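PDB 2NVV: acetyl-CoA hydrolase/transferase family protein, which probably transfers coenzyme A between acyl-CoA and acetate or hydrolyses acetyl-CoA, as a zinc-binding member of the acetyl-CoA hydrolase/transferase family. Local coordinates for residues D88-N91 against L92-G96. Numbering follows the deposited sequence.
Sequences DLRN and LINNG
L89 and I93 meet one turn apart on the last turns of helix 87-94, which a Schellman motif closes at G96. The close-packed face is apolar, as the distances attest: CG of L89 lies 3.8 Å from CD1 of I93, the two side chains crossing at a slant. With its CG anti to the backbone N (chi1 177°), L89 also brings CD1 to 4.1 Å from CD2 of L92. Helix 65-73 covers this face, its A72 touching both leucines, while Q467 of the second subunit packs on I93. Helix 87-94 is the connection between the parallel strands 77-81 and 99-100 of a beta-alpha-beta unit.

Four i to i+4 backbone bonds join 88-91 to 92-95. The bond from N94 N to R90 O is nearly straight, 173° at the hydrogen, whereas the last, from N95 N to N91 O, bends to 133° as the helix ends. R90 lies alongside N94, and its chain bends at chi3; the guanidinium points off the helix, and its NH2 is hydrogen-bonded to M373 O. That places it beside N374, a predicted CoA-binding residue, so this edge of the helix probably borders the coenzyme site.

The contrast is the exposed side carrying N91 and N95. Their side chains come no closer than 4.3 Å, from N91 CB to N95 OD1, and no bond joins the two amides. G96, with positive phi, ends the helix as the C-prime residue: S97 N bonds to L92 O, and G96 N donates to I93 O at 2.7 Å.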
loop_
_atom_site.group_PDB
_atom_site.type_symbol
_atom_site.label_atom_id
_atom_site.label_comp_id
_atom_site.label_asym_id
_atom_site.label_seq_id
_atom_site.Cartn_x
_atom_site.Cartn_y
_atom_site.Cartn_z
ATOM N N ASP A 88 24.823 -15.001 -5.721
ATOM C CA ASP A 88 25.835 -14.244 -6.439
ATOM C C ASP A 88 25.348 -12.831 -6.716
ATOM O O ASP A 88 26.071 -11.861 -6.468
ATOM C CB ASP A 88 26.197 -14.950 -7.751
ATOM C CG ASP A 88 26.895 -16.277 -7.519
ATOM O OD1 ASP A 88 27.952 -16.268 -6.858
ATOM O OD2 ASP A 88 26.383 -17.321 -7.982
ATOM N N LEU A 89 24.124 -12.711 -7.227
ATOM C CA LEU A 89 23.563 -11.399 -7.507
ATOM C C LEU A 89 23.355 -10.633 -6.202
ATOM O O LEU A 89 23.634 -9.446 -6.131
ATOM C CB LEU A 89 22.234 -11.528 -8.255
ATOM C CG LEU A 89 21.500 -10.213 -8.547
ATOM C CD1 LEU A 89 22.437 -9.232 -9.252
ATOM C CD2 LEU A 89 20.267 -10.499 -9.402
ATOM N N ARG A 90 22.876 -11.327 -5.171
ATOM C CA ARG A 90 22.637 -10.717 -3.868
ATOM C C ARG A 90 23.897 -10.110 -3.275
ATOM O O ARG A 90 23.851 -9.022 -2.705
ATOM C CB ARG A 90 22.068 -11.747 -2.907
ATOM C CG ARG A 90 21.772 -11.223 -1.493
ATOM C CD ARG A 90 20.749 -12.128 -0.819
ATOM N NE ARG A 90 21.085 -13.527 -1.054
ATOM C CZ ARG A 90 20.215 -14.472 -1.390
ATOM N NH1 ARG A 90 20.640 -15.711 -1.580
ATOM N NH2 ARG A 90 18.931 -14.193 -1.541
ATOM N N ASN A 91 25.020 -10.807 -3.405
ATOM C CA ASN A 91 26.289 -10.297 -2.885
ATOM C C ASN A 91 26.743 -9.119 -3.734
ATOM O O ASN A 91 27.194 -8.100 -3.211
ATOM C CB ASN A 91 27.357 -11.389 -2.915
ATOM C CG ASN A 91 27.089 -12.487 -1.916
ATOM O OD1 ASN A 91 27.690 -13.565 -1.988
ATOM N ND2 ASN A 91 26.188 -12.226 -0.972
ATOM N N LEU A 92 26.625 -9.271 -5.052
ATOM C CA LEU A 92 27.006 -8.214 -5.983
ATOM C C LEU A 92 26.280 -6.930 -5.582
ATOM O O LEU A 92 26.856 -5.846 -5.592
ATOM C CB LEU A 92 26.608 -8.612 -7.402
ATOM C CG LEU A 92 27.013 -7.692 -8.551
ATOM C CD1 LEU A 92 28.523 -7.668 -8.652
ATOM C CD2 LEU A 92 26.405 -8.180 -9.859
ATOM N N ILE A 93 25.008 -7.078 -5.221
ATOM C CA ILE A 93 24.171 -5.966 -4.803
ATOM C C ILE A 93 24.640 -5.376 -3.482
ATOM O O ILE A 93 24.931 -4.182 -3.401
ATOM C CB ILE A 93 22.706 -6.405 -4.617
ATOM C CG1 ILE A 93 22.118 -6.864 -5.954
ATOM C CG2 ILE A 93 21.897 -5.260 -4.034
ATOM C CD1 ILE A 93 20.773 -7.581 -5.833
ATOM N N ASN A 94 24.706 -6.217 -2.451
ATOM C CA ASN A 94 25.118 -5.781 -1.106
ATOM C C ASN A 94 26.543 -5.243 -1.046
ATOM O O ASN A 94 26.920 -4.585 -0.088
ATOM C CB ASN A 94 24.934 -6.926 -0.099
ATOM C CG ASN A 94 23.469 -7.161 0.258
ATOM O OD1 ASN A 94 23.013 -8.306 0.354
ATOM N ND2 ASN A 94 22.729 -6.079 0.470
ATOM N N ASN A 95 27.338 -5.532 -2.067
ATOM C CA ASN A 95 28.703 -5.013 -2.139
ATOM C C ASN A 95 28.685 -3.714 -2.951
ATOM O O ASN A 95 29.731 -3.156 -3.266
ATOM C CB ASN A 95 29.642 -6.029 -2.796
ATOM C CG ASN A 95 29.989 -7.175 -1.875
ATOM O OD1 ASN A 95 30.276 -8.287 -2.325
ATOM N ND2 ASN A 95 29.975 -6.910 -0.574
ATOM N N GLY A 96 27.481 -3.251 -3.277
ATOM C CA GLY A 96 27.322 -2.024 -4.037
ATOM C C GLY A 96 27.959 -2.056 -5.405
ATOM O O GLY A 96 28.373 -1.024 -5.910
#